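Local coordinates for protein ethylbenzene dehydrogenase alpha-subunit (Aromatoleum aromaticum, PDB 2IVF) that serves as the large molybdopterin-binding subunit of a molybdenum enzyme, holding a molybdenum atom, two pterin dinucleotide ligands and an iron/sulfur cluster, at residues Ala110-Cys115 against Glu765-Phe770; Glu179-Asp184 against Pro596-Gln601; Glu383-Ala388 against Thr395-Thr400; Gly838-Phe843 against Gly968-Ile973. All coordinates share one frame; numbering follows the deposited sequence.

Interaction 1: residues Ala110-Cys115 against Glu765-Phe770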
loop_
_atom_site.group_PDB
_atom_site.type_symbol
_atom_site.label_atom_id
_atom_site.label_comp_id
_atom_site.label_asym_id
_atom_site.label_seq_id
_atom_site.Cartn_x
_atom_site.Cartn_y
_atom_site.Cartn_z
ATOM N N ALA A 110 4.416 8.944 -16.126
ATOM C CA ALA A 110 4.005 7.912 -17.098
ATOM C C ALA A 110 4.831 8.057 -18.403
ATOM O O ALA A 110 4.303 8.243 -19.513
ATOM C CB ALA A 110 2.450 8.015 -17.367
ATOM N N GLN A 111 6.144 7.982 -18.235
ATOM C CA GLN A 111 7.113 8.133 -19.310
ATOM C C GLN A 111 8.125 6.974 -19.253
ATOM O O GLN A 111 9.320 7.176 -19.460
ATOM C CB GLN A 111 7.836 9.493 -19.177
ATOM C CG GLN A 111 6.911 10.675 -19.451
ATOM C CD GLN A 111 7.562 12.014 -19.368
ATOM O OE1 GLN A 111 8.484 12.238 -18.618
ATOM N NE2 GLN A 111 7.084 12.930 -20.188
ATOM N N THR A 112 7.626 5.770 -19.020
ATOM C CA THR A 112 8.483 4.571 -18.984
ATOM C C THR A 112 8.029 3.614 -20.073
ATOM O O THR A 112 7.115 2.823 -19.881
ATOM C CB THR A 112 8.463 3.917 -17.623
ATOM O OG1 THR A 112 8.717 4.907 -16.638
ATOM C CG2 THR A 112 9.489 2.776 -17.540
ATOM N N PRO A 113 8.639 3.721 -21.253
ATOM C CA PRO A 113 8.243 2.878 -22.386
ATOM C C PRO A 113 8.502 1.377 -22.217
ATOM O O PRO A 113 9.225 0.989 -21.329
ATOM C CB PRO A 113 9.080 3.433 -23.541
ATOM C CG PRO A 113 9.389 4.835 -23.138
ATOM C CD PRO A 113 9.688 4.670 -21.653
ATOM N N ALA A 114 7.889 0.570 -23.077
ATOM C CA ALA A 114 8.201 -0.853 -23.141
ATOM C C ALA A 114 9.650 -1.076 -23.642
ATOM O O ALA A 114 10.235 -0.221 -24.330
ATOM C CB ALA A 114 7.178 -1.539 -24.100
ATOM N N CYS A 115 10.173 -2.272 -23.367
ATOM C CA CYS A 115 11.472 -2.695 -23.864
ATOM C C CYS A 115 11.523 -2.738 -25.371
ATOM O O CYS A 115 12.564 -2.392 -25.949
ATOM C CB CYS A 115 11.853 -4.049 -23.247
ATOM S SG CYS A 115 10.793 -5.403 -23.649
ATOM N N GLU A 765 15.864 14.445 -17.531
ATOM C CA GLU A 765 15.008 13.345 -17.952
ATOM C C GLU A 765 14.240 12.771 -16.783
ATOM O O GLU A 765 13.134 12.295 -16.910
ATOM C CB GLU A 765 15.879 12.252 -18.553
ATOM C CG GLU A 765 16.687 12.770 -19.680
ATOM C CD GLU A 765 17.206 11.699 -20.588
ATOM O OE1 GLU A 765 17.473 10.584 -20.104
ATOM O OE2 GLU A 765 17.322 12.029 -21.793
ATOM N N GLY A 766 14.846 12.773 -15.613
ATOM C CA GLY A 766 14.148 12.278 -14.435
ATOM C C GLY A 766 14.231 10.797 -14.165
ATOM O O GLY A 766 13.968 10.345 -13.040
ATOM N N GLN A 767 14.614 10.031 -15.164
ATOM C CA GLN A 767 14.828 8.604 -14.969
ATOM C C GLN A 767 15.529 8.000 -16.168
ATOM O O GLN A 767 15.505 8.538 -17.278
ATOM C CB GLN A 767 13.511 7.843 -14.734
ATOM C CG GLN A 767 12.711 7.746 -15.950
ATOM C CD GLN A 767 11.432 6.917 -15.750
ATOM O OE1 GLN A 767 10.465 7.448 -15.224
ATOM N NE2 GLN A 767 11.414 5.652 -16.196
ATOM N N THR A 768 16.153 6.858 -15.919
ATOM C CA THR A 768 16.840 6.086 -16.935
ATOM C C THR A 768 16.905 4.614 -16.567
ATOM O O THR A 768 17.159 4.272 -15.415
ATOM C CB THR A 768 18.295 6.609 -17.221
ATOM O OG1 THR A 768 18.668 6.113 -18.498
ATOM C CG2 THR A 768 19.369 6.173 -16.188
ATOM N N ARG A 769 16.660 3.759 -17.559
ATOM C CA ARG A 769 16.926 2.317 -17.427
ATOM C C ARG A 769 18.375 2.054 -17.097
ATOM O O ARG A 769 19.276 2.645 -17.665
ATOM C CB ARG A 769 16.555 1.587 -18.727
ATOM C CG ARG A 769 15.109 1.209 -18.779
ATOM C CD ARG A 769 14.751 0.895 -20.137
ATOM N NE ARG A 769 13.638 -0.027 -20.237
ATOM C CZ ARG A 769 12.364 0.297 -20.438
ATOM N NH1 ARG A 769 11.966 1.544 -20.377
ATOM N NH2 ARG A 769 11.488 -0.675 -20.640
ATOM N N PHE A 770 18.621 1.152 -16.175
ATOM C CA PHE A 770 19.992 0.771 -15.917
ATOM C C PHE A 770 20.521 -0.168 -16.980
ATOM O O PHE A 770 19.756 -0.920 -17.630
ATOM C CB PHE A 770 20.189 0.271 -14.484
ATOM C CG PHE A 770 19.384 -0.943 -14.073
ATOM C CD1 PHE A 770 19.741 -2.234 -14.505
ATOM C CD2 PHE A 770 18.429 -0.826 -13.076
ATOM C CE1 PHE A 770 19.042 -3.370 -14.021
ATOM C CE2 PHE A 770 17.775 -1.942 -12.582
ATOM C CZ PHE A 770 18.084 -3.208 -13.045
HETATM O O HOH W 1 7.646 7.375 -15.897
#
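The short edge strand 767-769 of a three-stranded antiparallel sheet reaches the loop that follows strand 102-108 through the side chains of Gln767 and Arg769. The backbones stay apart, with Thr112 CA and Gln767 CA 8.5 Å from each other. Arg769 grips the carbonyl oxygen of Pro113 end-on with two nitrogens. Its NH2 lies 2.9 Å and its NH1 3.0 Å from Pro113 O. This oxygen sits at the edge of the guanidinium, in its plane, and both nitrogens reach it from the same face of the carbonyl plane. Gln767 NE2 donates to Thr112 OG1 at 2.8 Å, with the hydroxyl tilted 22° from the amide plane. Thr112 chi1 (-50°) sets OG1 beside its own backbone N, where Gln767 NE2 meets it. One water takes a bond from Gln111 N, donates to Gln767 OE1 at 2.9 Å and also bonds Thr112 OG1. Arg769 NH1 and Gln767 NE2 also bind a MES molecule, probably from the crystallisation liquor. Lys93 joins the two segments further, bonding Gln111 OE1 and Glu765 O. This is a polar surface contact in which two side chains of an edge strand reach a carbonyl and a hydroxyl of a loop.

Interaction 2: residues Glu179-Asp184 against Pro596-Gln601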
loop_
_atom_site.group_PDB
_atom_site.type_symbol
_atom_site.label_atom_id
_atom_site.label_comp_id
_atom_site.label_asym_id
_atom_site.label_seq_id
_atom_site.Cartn_x
_atom_site.Cartn_y
_atom_site.Cartn_z
ATOM N N GLU A 179 36.047 5.188 24.524
ATOM C CA GLU A 179 37.058 5.229 25.581
ATOM C C GLU A 179 36.931 4.043 26.531
ATOM O O GLU A 179 37.928 3.464 26.932
ATOM C CB GLU A 179 36.948 6.538 26.359
ATOM C CG GLU A 179 37.358 7.742 25.549
ATOM C CD GLU A 179 38.840 7.764 25.278
ATOM O OE1 GLU A 179 39.597 7.622 26.256
ATOM O OE2 GLU A 179 39.231 7.925 24.095
ATOM N N ALA A 180 35.713 3.697 26.906
ATOM C CA ALA A 180 35.490 2.576 27.818
ATOM C C ALA A 180 35.846 1.191 27.228
ATOM O O ALA A 180 36.382 0.351 27.926
ATOM C CB ALA A 180 34.035 2.576 28.309
ATOM N N GLN A 181 35.605 0.974 25.948
ATOM C CA GLN A 181 35.644 -0.385 25.398
ATOM C C GLN A 181 35.910 -0.525 23.894
ATOM O O GLN A 181 35.678 -1.599 23.324
ATOM C CB GLN A 181 34.308 -1.067 25.682
ATOM C CG GLN A 181 33.117 -0.466 24.942
ATOM C CD GLN A 181 31.857 -1.239 25.171
ATOM O OE1 GLN A 181 31.898 -2.374 25.651
ATOM N NE2 GLN A 181 30.706 -0.641 24.818
ATOM N N GLY A 182 36.382 0.536 23.250
ATOM C CA GLY A 182 36.588 0.505 21.803
ATOM C C GLY A 182 35.306 0.577 21.019
ATOM O O GLY A 182 34.221 0.813 21.568
ATOM N N SER A 183 35.419 0.290 19.734
ATOM C CA SER A 183 34.400 0.620 18.803
ATOM C C SER A 183 33.202 -0.342 18.840
ATOM O O SER A 183 32.168 -0.046 18.248
ATOM C CB SER A 183 35.025 0.710 17.403
ATOM O OG SER A 183 35.359 -0.565 16.880
ATOM N N ASP A 184 33.333 -1.486 19.521
ATOM C CA ASP A 184 32.206 -2.431 19.630
ATOM C C ASP A 184 30.953 -1.898 20.349
ATOM O O ASP A 184 29.871 -2.505 20.251
ATOM C CB ASP A 184 32.676 -3.761 20.265
ATOM C CG ASP A 184 32.981 -4.854 19.222
ATOM O OD1 ASP A 184 32.920 -4.563 18.002
ATOM O OD2 ASP A 184 33.242 -6.023 19.646
ATOM N N PRO A 596 30.663 -10.834 22.861
ATOM C CA PRO A 596 29.905 -11.134 24.093
ATOM C C PRO A 596 30.376 -10.467 25.373
ATOM O O PRO A 596 29.575 -10.266 26.275
ATOM C CB PRO A 596 30.012 -12.656 24.180
ATOM C CG PRO A 596 29.949 -13.050 22.727
ATOM C CD PRO A 596 30.955 -12.079 22.123
ATOM N N ASP A 597 31.648 -10.112 25.476
ATOM C CA ASP A 597 32.103 -9.426 26.673
ATOM C C ASP A 597 32.111 -7.906 26.509
ATOM O O ASP A 597 32.545 -7.195 27.387
ATOM C CB ASP A 597 33.473 -9.950 27.129
ATOM C CG ASP A 597 34.518 -9.906 26.031
ATOM O OD1 ASP A 597 34.243 -9.397 24.914
ATOM O OD2 ASP A 597 35.628 -10.389 26.298
ATOM N N LYS A 598 31.636 -7.395 25.382
ATOM C CA LYS A 598 31.423 -5.968 25.256
ATOM C C LYS A 598 29.940 -5.685 25.565
ATOM O O LYS A 598 29.092 -6.592 25.516
ATOM C CB LYS A 598 31.749 -5.507 23.822
ATOM C CG LYS A 598 33.192 -5.789 23.378
ATOM C CD LYS A 598 34.202 -4.969 24.175
ATOM C CE LYS A 598 35.628 -5.164 23.651
ATOM N NZ LYS A 598 36.601 -4.390 24.454
ATOM N N THR A 599 29.632 -4.426 25.848
ATOM C CA THR A 599 28.261 -3.984 26.082
ATOM C C THR A 599 27.885 -2.947 25.048
ATOM O O THR A 599 28.539 -1.905 24.951
ATOM C CB THR A 599 28.138 -3.262 27.422
ATOM O OG1 THR A 599 28.865 -3.973 28.410
ATOM C CG2 THR A 599 26.696 -3.147 27.830
ATOM N N PRO A 600 26.825 -3.193 24.290
ATOM C CA PRO A 600 26.366 -2.110 23.428
ATOM C C PRO A 600 26.019 -0.883 24.277
ATOM O O PRO A 600 25.406 -1.042 25.341
ATOM C CB PRO A 600 25.103 -2.672 22.773
ATOM C CG PRO A 600 24.935 -4.030 23.245
ATOM C CD PRO A 600 25.978 -4.392 24.218
ATOM N N GLN A 601 26.450 0.307 23.847
ATOM C CA GLN A 601 26.212 1.542 24.626
ATOM C C GLN A 601 25.562 2.663 23.844
ATOM O O GLN A 601 24.874 3.498 24.431
ATOM C CB GLN A 601 27.495 2.058 25.262
ATOM C CG GLN A 601 28.069 1.069 26.269
ATOM C CD GLN A 601 28.791 1.719 27.393
ATOM O OE1 GLN A 601 29.637 2.602 27.195
ATOM N NE2 GLN A 601 28.480 1.286 28.603
#
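Gln181, by helix 163-181, pairs its side-chain amide with the backbone of Thr599, in the loop that leads into strand 602-606. That strand lies next to strand 186-188 in a mixed sheet, so the contact joins two approaches to neighbouring strands. Gln181 OE1 accepts from Thr599 N at 3.1 Å, in the carbonyl plane and on a lone pair, with a nearly straight N-H (170°). Gln181 NE2 faces Thr599 O, which lies in the amide plane; their 2.5 Å distance is doubtfully short. Together the two bonds would hold the amide against rotation. NE2 also rests 3.5 Å from Gln601 CG. A second grip comes from Lys598. Its NZ donates to Gln181 O at 3.1 Å, from above the carbonyl plane. The Lys598 side chain bends at chi2 (-66°), with CD placed 3.8 Å from that same Gln181 O. Gly182 follows with positive phi, where the chain leaves the helix. In the next shell, Ser177 OG accepts a further bond from Gln181 NE2. Asp184 is fixed by a salt bridge from its OD1 to Arg593 and a bond from Ala595 N to its OD2. Backbone bonds of Gln601 to Gly185 and Met631 tie the loop to the sheet. The aliphatic part of Lys598 crosses Asp184 at about a right angle, with Lys598 CG 3.7 Å from Asp184 OD2.

Interaction 3: residues Glu383-Ala388 against Thr395-Thr400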
loop_
_atom_site.group_PDB
_atom_site.type_symbol
_atom_site.label_atom_id
_atom_site.label_comp_id
_atom_site.label_asym_id
_atom_site.label_seq_id
_atom_site.Cartn_x
_atom_site.Cartn_y
_atom_site.Cartn_z
ATOM N N GLU A 383 18.051 -43.138 -13.590
ATOM C CA GLU A 383 17.495 -44.267 -12.870
ATOM C C GLU A 383 18.571 -45.320 -12.664
ATOM O O GLU A 383 19.410 -45.549 -13.535
ATOM C CB GLU A 383 16.290 -44.853 -13.620
ATOM C CG GLU A 383 15.060 -43.883 -13.718
ATOM C CD GLU A 383 15.129 -42.931 -14.901
ATOM O OE1 GLU A 383 16.195 -42.884 -15.550
ATOM O OE2 GLU A 383 14.107 -42.220 -15.184
ATOM N N GLY A 384 18.564 -45.965 -11.504
ATOM C CA GLY A 384 19.388 -47.145 -11.312
ATOM C C GLY A 384 20.198 -47.195 -10.034
ATOM O O GLY A 384 20.447 -46.191 -9.365
ATOM N N THR A 385 20.610 -48.396 -9.695
ATOM C CA THR A 385 21.567 -48.565 -8.632
ATOM C C THR A 385 22.724 -49.332 -9.222
ATOM O O THR A 385 22.532 -50.285 -9.965
ATOM C CB THR A 385 20.937 -49.243 -7.396
ATOM O OG1 THR A 385 19.790 -48.471 -6.984
ATOM C CG2 THR A 385 21.930 -49.260 -6.259
ATOM N N PHE A 386 23.924 -48.857 -8.925
ATOM C CA PHE A 386 25.123 -49.310 -9.580
ATOM C C PHE A 386 26.146 -49.631 -8.505
ATOM O O PHE A 386 25.853 -49.564 -7.307
ATOM C CB PHE A 386 25.655 -48.215 -10.516
ATOM C CG PHE A 386 24.631 -47.684 -11.486
ATOM C CD1 PHE A 386 24.398 -48.334 -12.695
ATOM C CD2 PHE A 386 23.916 -46.537 -11.196
ATOM C CE1 PHE A 386 23.466 -47.854 -13.597
ATOM C CE2 PHE A 386 22.974 -46.046 -12.088
ATOM C CZ PHE A 386 22.740 -46.712 -13.294
ATOM N N SER A 387 27.342 -50.001 -8.939
ATOM C CA SER A 387 28.443 -50.234 -8.022
ATOM C C SER A 387 29.694 -49.495 -8.475
ATOM O O SER A 387 29.868 -49.217 -9.658
ATOM C CB SER A 387 28.723 -51.730 -7.878
ATOM O OG SER A 387 28.232 -52.457 -8.982
ATOM N N ALA A 388 30.539 -49.161 -7.504
ATOM C CA ALA A 388 31.844 -48.564 -7.753
ATOM C C ALA A 388 32.875 -49.233 -6.841
ATOM O O ALA A 388 32.584 -49.495 -5.676
ATOM C CB ALA A 388 31.788 -47.075 -7.487
ATOM N N THR A 395 34.059 -52.658 -3.003
ATOM C CA THR A 395 32.969 -52.253 -3.891
ATOM C C THR A 395 31.743 -51.873 -3.065
ATOM O O THR A 395 31.386 -52.567 -2.112
ATOM C CB THR A 395 32.599 -53.388 -4.888
ATOM O OG1 THR A 395 33.760 -53.746 -5.632
ATOM C CG2 THR A 395 31.496 -52.947 -5.875
ATOM N N ILE A 396 31.109 -50.768 -3.434
ATOM C CA ILE A 396 29.907 -50.325 -2.758
ATOM C C ILE A 396 28.842 -50.039 -3.790
ATOM O O ILE A 396 29.140 -49.860 -4.971
ATOM C CB ILE A 396 30.155 -49.063 -1.918
ATOM C CG1 ILE A 396 30.790 -47.954 -2.782
ATOM C CG2 ILE A 396 31.040 -49.426 -0.712
ATOM C CD1 ILE A 396 30.929 -46.635 -2.093
ATOM N N GLN A 397 27.599 -50.016 -3.322
ATOM C CA GLN A 397 26.475 -49.592 -4.119
ATOM C C GLN A 397 26.488 -48.064 -4.150
ATOM O O GLN A 397 26.742 -47.424 -3.126
ATOM C CB GLN A 397 25.147 -50.029 -3.478
ATOM C CG GLN A 397 24.649 -51.450 -3.783
ATOM C CD GLN A 397 23.133 -51.546 -3.566
ATOM O OE1 GLN A 397 22.396 -50.568 -3.786
ATOM N NE2 GLN A 397 22.667 -52.701 -3.134
ATOM N N VAL A 398 26.214 -47.501 -5.318
ATOM C CA VAL A 398 26.044 -46.072 -5.474
ATOM C C VAL A 398 24.805 -45.876 -6.315
ATOM O O VAL A 398 24.454 -46.753 -7.114
ATOM C CB VAL A 398 27.258 -45.401 -6.135
ATOM C CG1 VAL A 398 28.525 -45.629 -5.283
ATOM C CG2 VAL A 398 27.456 -45.905 -7.564
ATOM N N ARG A 399 24.132 -44.747 -6.117
ATOM C CA ARG A 399 22.990 -44.403 -6.924
ATOM C C ARG A 399 22.974 -42.910 -7.108
ATOM O O ARG A 399 23.581 -42.185 -6.347
ATOM C CB ARG A 399 21.700 -44.899 -6.278
ATOM C CG ARG A 399 21.237 -44.094 -5.082
ATOM C CD ARG A 399 19.991 -44.699 -4.455
ATOM N NE ARG A 399 19.575 -43.986 -3.241
ATOM C CZ ARG A 399 18.671 -44.437 -2.366
ATOM N NH1 ARG A 399 18.043 -45.593 -2.547
ATOM N NH2 ARG A 399 18.387 -43.723 -1.295
ATOM N N THR A 400 22.249 -42.460 -8.114
ATOM C CA THR A 400 22.146 -41.057 -8.397
ATOM C C THR A 400 21.272 -40.396 -7.341
ATOM O O THR A 400 20.439 -41.058 -6.714
ATOM C CB THR A 400 21.502 -40.826 -9.779
ATOM O OG1 THR A 400 20.166 -41.331 -9.788
ATOM C CG2 THR A 400 22.314 -41.498 -10.881
#
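This is the pairing within a beta hairpin, between Thr385-Ala388 and Thr395-Thr400, in a three-stranded antiparallel sheet far from the centre of the chain. Strand 395-400 is the middle strand. It pairs with strand 385-389 on one edge and strand 334-336 on the other. The segment axes run 138° apart, an antiparallel pair with strong twist. Phe386 and Val398 form one hydrogen-bonded pair. Phe386 N donates to Val398 O at 2.8 Å, almost in line with the carbonyl, while Val398 N returns to Phe386 O from above its carbonyl plane. Ala388 and Ile396 form the next such pair, with both bonds at 3.0 Å between Ala388 N and Ile396 O and between Ile396 N and Ala388 O. Ser387 and Gln397 lie between them as a non-hydrogen-bonded pair. There the alpha hydrogens point at carbonyl oxygens: Gln397 CA is 3.2 Å from Phe386 O.

The two faces differ. Phe386, Ala388, Ile396 and Val398 share one face. On it Val398 spreads its methyls, CG2 beside Phe386 CB and CG1, anti to the carbonyl carbon (chi1 -60°), beside Ala388 CB. The Phe386 ring stacks with Phe359, and Val398 packs on Leu334 of the neighbouring strand. Thr385, Ser387, Gln397 and Arg399 line the other face, the first three exposed. At the end of strand 395-400, Thr400 is the N-cap of helix 401-408, its OG1 bonding Glu403 N and also Leu382 O. Near the turn of the hairpin, Thr395 CG2 touches Ser387 CB at 3.6 Å.

Interaction 4: residues Gly838-Phe843 against Gly968-Ile973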
loop_
_atom_site.group_PDB
_atom_site.type_symbol
_atom_site.label_atom_id
_atom_site.label_comp_id
_atom_site.label_asym_id
_atom_site.label_seq_id
_atom_site.Cartn_x
_atom_site.Cartn_y
_atom_site.Cartn_z
ATOM N N GLY A 838 5.838 -20.537 19.946
ATOM C CA GLY A 838 4.813 -19.920 20.759
ATOM C C GLY A 838 4.041 -20.902 21.620
ATOM O O GLY A 838 3.298 -20.488 22.499
ATOM N N GLY A 839 4.172 -22.188 21.349
ATOM C CA GLY A 839 3.504 -23.220 22.170
ATOM C C GLY A 839 2.378 -23.820 21.367
ATOM O O GLY A 839 2.222 -23.545 20.184
ATOM N N ASP A 840 1.587 -24.651 22.014
ATOM C CA ASP A 840 0.559 -25.375 21.344
ATOM C C ASP A 840 -0.717 -24.558 21.360
ATOM O O ASP A 840 -1.552 -24.677 22.273
ATOM C CB ASP A 840 0.338 -26.714 22.043
ATOM C CG ASP A 840 -0.648 -27.581 21.286
ATOM O OD1 ASP A 840 -1.034 -27.179 20.169
ATOM O OD2 ASP A 840 -1.051 -28.614 21.815
ATOM N N HIS A 841 -0.863 -23.725 20.346
ATOM C CA HIS A 841 -1.993 -22.857 20.204
ATOM C C HIS A 841 -2.492 -23.101 18.822
ATOM O O HIS A 841 -1.718 -23.460 17.948
ATOM C CB HIS A 841 -1.577 -21.382 20.393
ATOM C CG HIS A 841 -1.239 -21.038 21.816
ATOM N ND1 HIS A 841 0.057 -21.023 22.292
ATOM C CD2 HIS A 841 -2.024 -20.744 22.866
ATOM C CE1 HIS A 841 0.046 -20.756 23.583
ATOM N NE2 HIS A 841 -1.203 -20.572 23.958
ATOM N N PRO A 842 -3.789 -22.924 18.615
ATOM C CA PRO A 842 -4.392 -23.450 17.406
ATOM C C PRO A 842 -4.307 -22.625 16.135
ATOM O O PRO A 842 -4.459 -23.223 15.078
ATOM C CB PRO A 842 -5.849 -23.643 17.810
ATOM C CG PRO A 842 -6.098 -22.566 18.697
ATOM C CD PRO A 842 -4.805 -22.304 19.467
ATOM N N PHE A 843 -4.057 -21.310 16.184
ATOM C CA PHE A 843 -3.976 -20.559 14.939
ATOM C C PHE A 843 -2.520 -20.469 14.519
ATOM O O PHE A 843 -1.621 -20.463 15.353
ATOM C CB PHE A 843 -4.544 -19.142 15.031
ATOM C CG PHE A 843 -6.019 -19.103 15.261
ATOM C CD1 PHE A 843 -6.519 -19.291 16.535
ATOM C CD2 PHE A 843 -6.921 -18.924 14.195
ATOM C CE1 PHE A 843 -7.891 -19.276 16.766
ATOM C CE2 PHE A 843 -8.292 -18.911 14.427
ATOM C CZ PHE A 843 -8.771 -19.069 15.700
ATOM N N GLY A 968 3.570 -18.440 10.615
ATOM C CA GLY A 968 3.115 -19.707 11.113
ATOM C C GLY A 968 3.314 -19.869 12.604
ATOM O O GLY A 968 3.049 -20.922 13.158
ATOM N N VAL A 969 3.801 -18.817 13.267
ATOM C CA VAL A 969 3.864 -18.827 14.709
ATOM C C VAL A 969 2.465 -19.127 15.253
ATOM O O VAL A 969 1.432 -18.752 14.657
ATOM C CB VAL A 969 4.448 -17.529 15.250
ATOM C CG1 VAL A 969 4.195 -17.369 16.804
ATOM C CG2 VAL A 969 5.976 -17.514 14.943
ATOM N N ARG A 970 2.434 -19.830 16.364
ATOM C CA ARG A 970 1.194 -20.202 16.970
ATOM C C ARG A 970 0.653 -19.101 17.860
ATOM O O ARG A 970 1.360 -18.569 18.713
ATOM C CB ARG A 970 1.382 -21.455 17.822
ATOM C CG ARG A 970 1.798 -22.688 17.028
ATOM C CD ARG A 970 0.940 -22.933 15.795
ATOM N NE ARG A 970 1.193 -24.207 15.114
ATOM C CZ ARG A 970 0.570 -25.368 15.401
ATOM N NH1 ARG A 970 -0.343 -25.477 16.362
ATOM N NH2 ARG A 970 0.852 -26.471 14.716
ATOM N N VAL A 971 -0.637 -18.824 17.704
ATOM C CA VAL A 971 -1.351 -17.946 18.602
ATOM C C VAL A 971 -2.710 -18.534 18.924
ATOM O O VAL A 971 -3.226 -19.326 18.167
ATOM C CB VAL A 971 -1.550 -16.554 18.015
ATOM C CG1 VAL A 971 -0.180 -15.931 17.751
ATOM C CG2 VAL A 971 -2.456 -16.582 16.758
ATOM N N SER A 972 -3.222 -18.179 20.100
ATOM C CA SER A 972 -4.625 -18.372 20.465
ATOM C C SER A 972 -5.326 -17.014 20.317
ATOM O O SER A 972 -4.683 -15.990 20.382
ATOM C CB SER A 972 -4.698 -18.864 21.895
ATOM O OG SER A 972 -4.558 -20.280 21.980
ATOM N N ILE A 973 -6.631 -17.008 20.096
ATOM C CA ILE A 973 -7.379 -15.762 19.988
ATOM C C ILE A 973 -8.589 -15.831 20.913
ATOM O O ILE A 973 -9.263 -16.852 20.996
ATOM C CB ILE A 973 -7.823 -15.510 18.525
ATOM C CG1 ILE A 973 -6.628 -15.488 17.582
ATOM C CG2 ILE A 973 -8.622 -14.224 18.423
ATOM C CD1 ILE A 973 -7.006 -15.615 16.025
HETATM O O HOH W 2 -2.042 -28.107 17.693
#
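His841 O accepts from Arg970 NH1 at 2.9 Å, with a fairly straight N-H (158°). The oxygen lies at the edge of the guanidinium, in its plane. Arg970 CB and CG both lie 3.3 Å from Gly839 O. The Arg970 side chain then bends at chi2 (-49°), which places its CD 3.5 Å from His841 O. Asp840 is the centre of an inverse gamma turn, closed by a weak bond from His841 N to Gly839 O. The Asp840 carboxylate lies near the Arg970 guanidinium, but too far for a salt bridge.

Further on, the loop becomes a strand. Phe843 and Val971 form an antiparallel hydrogen-bonded pair. Phe843 N donates to Val971 O at 2.9 Å, and Val971 N donates to Phe843 O at 3.0 Å. The Phe843 ring receives Ile973 over one face. Ile973 CD1 stands 3.5 Å from the centroid of the Phe843 ring, only 4° off the normal, a CH-pi contact. Val971 O lies at the edge of the same ring. Val971 CG2 meets Phe843 CB at 3.7 Å.

Phe843, Val971 and Ile973 all pack on Cys916 of strand 915-917, and Ile973 also touches strand 891-895. Strands 843-846 and 969-975 pair as first and last strands of a six-stranded mixed sheet, consistent with the double-psi beta-barrel of the molybdopterin dinucleotide binding family.

Overall arrangement
The four contacts are spread over a large chain and none touches another. Interactions 1, 2 and 3 are 48 to 56 Å apart between centres. Along the sequence, interaction 1 brackets interaction 2, which in turn brackets interaction 3. Interaction 4 follows them all. It lies across the chain's centre from interaction 1, with centres 47 Å apart. Interactions 2 and 3 both fall in the molybdopterin oxidoreductase part of the chain, yet their nearest atoms are about 41 Å apart. In interaction 4 the side chain of Val969 is about 9 Å from one of the two pterin ligands and about 11 Å from the other, and touches neither. Interaction 3 is peripheral, about 40 Å from the chain's centre.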